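Local atomic coordinates of beta-galactoside alpha-2,6-sialyltransferase (Photobacterium sp., PDB entry 2Z4T), a protein that probably transfers sialic acid from a CMP-activated donor to the galactose of acceptors such as lactose, forming an alpha-2,6 linkage. Residues Phe52-Thr63 with Glu88-Asn99. Residues are numbered along the deposited sequence; the frame is centred on the assembly and turned at random.
Sequences FTKHSWVQTCGT and EKYCFDFNGVSN
Phe-94 and Trp-57, a non-hydrogen-bonded pair of two antiparallel strands, build the aromatic centre of this contact. CB of Phe-94 stands over the six-membered ring of Trp-57, 3.4 Å from CH2, in a CH-pi contact. With CG anti to the backbone N (chi1 168°), the Phe-94 ring then runs past the indole, its CD1 3.5 Å from Trp-57 CE2, and on to Phe-52. There it presents its edge to the face of Phe-52, a T-shaped pair with CZ to CZ at 3.8 Å and planes 83° apart. The ring of His-55 touches Phe-94 rim to rim. The Phe-52 ring also packs against the backbone of Gly-96, CE1 of Phe-52 lying 3.7 Å from Gly-96 CA. On the same face, Phe-92 and Gln-59 lie side by side, CG of Gln-59 3.5 Å from Phe-92 CE2.

The other face is more polar. Between Ser-56 and Asn-95 a water bonds to Ser-56 OG, accepts from Asn-95 ND2 and donates to Asp-93 O. Farther along, Thr-60 and Cys-61 both face Cys-91 in a classic beta bulge: Thr-60 N gives a bond of 2.7 Å to Cys-91 O, Cys-61 N only a weak one. The disulfide between Cys-61 and Cys-91 (chi3 71°) covalently ties the strands here. Just beyond, CA of Gly-62 packs over the face of the Tyr-90 ring, 3.4 Å from CE2.

The strands belong to the immunoglobulin-like beta-sandwich domain, far from the CMP and lactose sites. Strand 88-98 lies between strand 52-61 and strand 103-122, bonding to the latter along its other edge, while Pro-44 and Ile-45 pack on the aromatic cluster and Trp-57 NE1 bonds to Ile-75 O.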
loop_
_atom_site.group_PDB
_atom_site.type_symbol
_atom_site.label_atom_id
_atom_site.label_comp_id
_atom_site.label_asym_id
_atom_site.label_seq_id
_atom_site.Cartn_x
_atom_site.Cartn_y
_atom_site.Cartn_z
ATOM N N PHE A 52 -10.306 32.741 -37.680
ATOM C CA PHE A 52 -11.426 32.101 -38.391
ATOM C C PHE A 52 -12.494 33.044 -38.930
ATOM O O PHE A 52 -12.956 33.925 -38.236
ATOM C CB PHE A 52 -12.077 31.026 -37.519
ATOM C CG PHE A 52 -11.239 29.788 -37.357
ATOM C CD1 PHE A 52 -11.229 28.807 -38.342
ATOM C CD2 PHE A 52 -10.456 29.602 -36.222
ATOM C CE1 PHE A 52 -10.445 27.669 -38.198
ATOM C CE2 PHE A 52 -9.675 28.459 -36.068
ATOM C CZ PHE A 52 -9.668 27.493 -37.056
ATOM N N THR A 53 -12.897 32.817 -40.170
ATOM C CA THR A 53 -13.963 33.573 -40.807
ATOM C C THR A 53 -15.369 33.077 -40.395
ATOM O O THR A 53 -16.203 33.860 -39.941
ATOM C CB THR A 53 -13.816 33.480 -42.340
ATOM O OG1 THR A 53 -12.530 33.975 -42.725
ATOM C CG2 THR A 53 -14.903 34.275 -43.053
ATOM N N LYS A 54 -15.617 31.785 -40.639
ATOM C CA LYS A 54 -16.793 31.019 -40.228
ATOM C C LYS A 54 -16.071 30.229 -39.133
ATOM O O LYS A 54 -14.897 29.925 -39.332
ATOM C CB LYS A 54 -17.285 30.215 -41.423
ATOM C CG LYS A 54 -17.920 31.098 -42.503
ATOM C CD LYS A 54 -17.934 30.481 -43.921
ATOM C CE LYS A 54 -19.098 29.480 -44.154
ATOM N NZ LYS A 54 -20.518 29.987 -43.983
ATOM N N HIS A 55 -16.702 29.760 -38.060
ATOM C CA HIS A 55 -16.969 28.369 -37.797
ATOM C C HIS A 55 -18.307 27.837 -37.285
ATOM O O HIS A 55 -19.316 28.536 -37.205
ATOM C CB HIS A 55 -16.021 28.102 -36.623
ATOM C CG HIS A 55 -16.530 28.660 -35.323
ATOM N ND1 HIS A 55 -16.889 29.986 -35.168
ATOM C CD2 HIS A 55 -16.802 28.060 -34.140
ATOM C CE1 HIS A 55 -17.340 30.181 -33.941
ATOM N NE2 HIS A 55 -17.297 29.027 -33.296
ATOM N N SER A 56 -18.257 26.565 -36.882
ATOM C CA SER A 56 -19.386 25.859 -36.278
ATOM C C SER A 56 -18.916 24.826 -35.252
ATOM O O SER A 56 -17.912 24.134 -35.468
ATOM C CB SER A 56 -20.245 25.168 -37.352
ATOM O OG SER A 56 -19.563 24.068 -37.958
ATOM N N TRP A 57 -19.648 24.756 -34.138
ATOM C CA TRP A 57 -19.570 23.653 -33.173
ATOM C C TRP A 57 -20.915 22.922 -33.143
ATOM O O TRP A 57 -21.978 23.554 -33.117
ATOM C CB TRP A 57 -19.276 24.157 -31.776
ATOM C CG TRP A 57 -17.840 24.356 -31.449
ATOM C CD1 TRP A 57 -17.199 25.553 -31.277
ATOM C CD2 TRP A 57 -16.856 23.328 -31.203
ATOM N NE1 TRP A 57 -15.882 25.331 -30.939
ATOM C CE2 TRP A 57 -15.644 23.981 -30.887
ATOM C CE3 TRP A 57 -16.883 21.923 -31.230
ATOM C CZ2 TRP A 57 -14.458 23.278 -30.617
ATOM C CZ3 TRP A 57 -15.701 21.218 -30.935
ATOM C CH2 TRP A 57 -14.507 21.905 -30.635
ATOM N N VAL A 58 -20.873 21.592 -33.154
ATOM C CA VAL A 58 -22.100 20.806 -33.216
ATOM C C VAL A 58 -22.005 19.580 -32.321
ATOM O O VAL A 58 -21.066 18.782 -32.421
ATOM C CB VAL A 58 -22.437 20.375 -34.656
ATOM C CG1 VAL A 58 -23.671 19.459 -34.663
ATOM C CG2 VAL A 58 -22.674 21.584 -35.542
ATOM N N GLN A 59 -22.981 19.428 -31.429
ATOM C CA GLN A 59 -23.058 18.198 -30.668
ATOM C C GLN A 59 -23.554 17.097 -31.589
ATOM O O GLN A 59 -24.576 17.216 -32.272
ATOM C CB GLN A 59 -23.940 18.314 -29.443
ATOM C CG GLN A 59 -23.861 17.066 -28.597
ATOM C CD GLN A 59 -24.689 17.151 -27.354
ATOM O OE1 GLN A 59 -25.218 16.141 -26.887
ATOM N NE2 GLN A 59 -24.807 18.349 -26.798
ATOM N N THR A 60 -22.816 16.014 -31.568
ATOM C CA THR A 60 -22.870 15.055 -32.619
ATOM C C THR A 60 -23.211 13.650 -32.086
ATOM O O THR A 60 -23.652 12.781 -32.825
ATOM C CB THR A 60 -21.552 15.216 -33.402
ATOM O OG1 THR A 60 -21.851 15.826 -34.665
ATOM C CG2 THR A 60 -20.820 13.962 -33.583
ATOM N N CYS A 61 -23.048 13.457 -30.784
ATOM C CA CYS A 61 -23.544 12.275 -30.134
ATOM C C CYS A 61 -23.703 12.601 -28.660
ATOM O O CYS A 61 -23.130 13.571 -28.177
ATOM C CB CYS A 61 -22.595 11.091 -30.348
ATOM S SG CYS A 61 -21.291 10.939 -29.128
ATOM N N GLY A 62 -24.486 11.797 -27.953
ATOM C CA GLY A 62 -24.754 12.021 -26.541
ATOM C C GLY A 62 -26.212 12.365 -26.349
ATOM O O GLY A 62 -26.815 13.035 -27.180
ATOM N N THR A 63 -26.797 11.907 -25.256
ATOM C CA THR A 63 -28.220 12.111 -25.111
ATOM C C THR A 63 -28.621 13.502 -24.561
ATOM O O THR A 63 -29.457 14.157 -25.152
ATOM C CB THR A 63 -28.967 10.881 -24.496
ATOM O OG1 THR A 63 -29.752 11.284 -23.371
ATOM C CG2 THR A 63 -28.031 9.820 -24.083
ATOM N N GLU A 88 -21.287 7.771 -20.114
ATOM C CA GLU A 88 -21.753 8.045 -21.453
ATOM C C GLU A 88 -20.774 8.930 -22.215
ATOM O O GLU A 88 -20.266 9.900 -21.667
ATOM C CB GLU A 88 -23.129 8.720 -21.406
ATOM C CG GLU A 88 -23.743 8.828 -22.783
ATOM C CD GLU A 88 -25.040 9.631 -22.839
ATOM O OE1 GLU A 88 -25.611 9.677 -23.949
ATOM O OE2 GLU A 88 -25.464 10.227 -21.815
ATOM N N LYS A 89 -20.554 8.594 -23.487
ATOM C CA LYS A 89 -19.739 9.401 -24.392
ATOM C C LYS A 89 -20.547 10.505 -25.056
ATOM O O LYS A 89 -21.696 10.288 -25.458
ATOM C CB LYS A 89 -19.028 8.514 -25.446
ATOM C CG LYS A 89 -17.955 7.583 -24.785
ATOM C CD LYS A 89 -17.233 6.641 -25.769
ATOM C CE LYS A 89 -16.322 5.625 -25.026
ATOM N NZ LYS A 89 -17.130 4.739 -24.140
ATOM N N TYR A 90 -19.944 11.692 -25.133
ATOM C CA TYR A 90 -20.524 12.852 -25.822
ATOM C C TYR A 90 -19.572 13.301 -26.937
ATOM O O TYR A 90 -18.356 13.317 -26.735
ATOM C CB TYR A 90 -20.840 13.989 -24.820
ATOM C CG TYR A 90 -22.118 13.727 -24.063
ATOM C CD1 TYR A 90 -22.148 12.822 -23.010
ATOM C CD2 TYR A 90 -23.315 14.333 -24.448
ATOM C CE1 TYR A 90 -23.335 12.533 -22.345
ATOM C CE2 TYR A 90 -24.506 14.056 -23.793
ATOM C CZ TYR A 90 -24.516 13.162 -22.748
ATOM O OH TYR A 90 -25.693 12.888 -22.109
ATOM N N CYS A 91 -20.121 13.645 -28.102
ATOM C CA CYS A 91 -19.321 14.043 -29.260
ATOM C C CYS A 91 -19.632 15.461 -29.724
ATOM O O CYS A 91 -20.792 15.885 -29.739
ATOM C CB CYS A 91 -19.600 13.133 -30.440
ATOM S SG CYS A 91 -19.540 11.380 -30.128
ATOM N N PHE A 92 -18.583 16.170 -30.141
ATOM C CA PHE A 92 -18.684 17.537 -30.652
ATOM C C PHE A 92 -17.779 17.686 -31.866
ATOM O O PHE A 92 -16.592 17.331 -31.822
ATOM C CB PHE A 92 -18.320 18.547 -29.554
ATOM C CG PHE A 92 -19.180 18.431 -28.330
ATOM C CD1 PHE A 92 -18.793 17.626 -27.272
ATOM C CD2 PHE A 92 -20.409 19.079 -28.262
ATOM C CE1 PHE A 92 -19.597 17.485 -26.137
ATOM C CE2 PHE A 92 -21.230 18.943 -27.131
ATOM C CZ PHE A 92 -20.824 18.144 -26.068
ATOM N N ASP A 93 -18.336 18.189 -32.958
ATOM C CA ASP A 93 -17.561 18.374 -34.175
ATOM C C ASP A 93 -17.346 19.845 -34.442
ATOM O O ASP A 93 -18.315 20.583 -34.618
ATOM C CB ASP A 93 -18.300 17.773 -35.372
ATOM C CG ASP A 93 -18.494 16.274 -35.256
ATOM O OD1 ASP A 93 -18.820 15.663 -36.298
ATOM O OD2 ASP A 93 -18.344 15.719 -34.145
ATOM N N PHE A 94 -16.085 20.267 -34.496
ATOM C CA PHE A 94 -15.735 21.648 -34.871
ATOM C C PHE A 94 -15.403 21.744 -36.356
ATOM O O PHE A 94 -14.632 20.930 -36.871
ATOM C CB PHE A 94 -14.542 22.140 -34.041
ATOM C CG PHE A 94 -13.916 23.424 -34.545
ATOM C CD1 PHE A 94 -14.389 24.660 -34.118
ATOM C CD2 PHE A 94 -12.816 23.397 -35.415
ATOM C CE1 PHE A 94 -13.797 25.853 -34.580
ATOM C CE2 PHE A 94 -12.228 24.587 -35.875
ATOM C CZ PHE A 94 -12.716 25.808 -35.457
ATOM N N ASN A 95 -15.976 22.734 -37.036
ATOM C CA ASN A 95 -15.547 23.091 -38.400
ATOM C C ASN A 95 -15.163 24.555 -38.477
ATOM O O ASN A 95 -15.870 25.409 -37.947
ATOM C CB ASN A 95 -16.629 22.806 -39.446
ATOM C CG ASN A 95 -16.716 21.335 -39.824
ATOM O OD1 ASN A 95 -15.925 20.836 -40.622
ATOM N ND2 ASN A 95 -17.697 20.630 -39.247
ATOM N N GLY A 96 -14.058 24.849 -39.152
ATOM C CA GLY A 96 -13.663 26.230 -39.381
ATOM C C GLY A 96 -13.036 26.510 -40.731
ATOM O O GLY A 96 -12.436 25.630 -41.366
ATOM N N VAL A 97 -13.198 27.748 -41.180
ATOM C CA VAL A 97 -12.469 28.248 -42.323
ATOM C C VAL A 97 -11.637 29.439 -41.871
ATOM O O VAL A 97 -12.171 30.428 -41.384
ATOM C CB VAL A 97 -13.403 28.674 -43.454
ATOM C CG1 VAL A 97 -12.574 29.090 -44.689
ATOM C CG2 VAL A 97 -14.357 27.546 -43.798
ATOM N N SER A 98 -10.326 29.341 -42.010
ATOM C CA SER A 98 -9.466 30.442 -41.610
ATOM C C SER A 98 -9.628 31.630 -42.562
ATOM O O SER A 98 -10.342 31.561 -43.577
ATOM C CB SER A 98 -8.002 30.002 -41.508
ATOM O OG SER A 98 -7.466 29.686 -42.782
ATOM N N ASN A 99 -8.985 32.737 -42.216
ATOM C CA ASN A 99 -8.957 33.891 -43.112
ATOM C C ASN A 99 -8.072 33.624 -44.353
ATOM O O ASN A 99 -8.033 34.432 -45.281
ATOM C CB ASN A 99 -8.542 35.160 -42.348
ATOM C CG ASN A 99 -7.176 35.035 -41.668
ATOM O OD1 ASN A 99 -6.396 35.981 -41.708
ATOM N ND2 ASN A 99 -6.879 33.885 -41.045
HETATM O O HOH W 1 -19.253 21.572 -36.824
#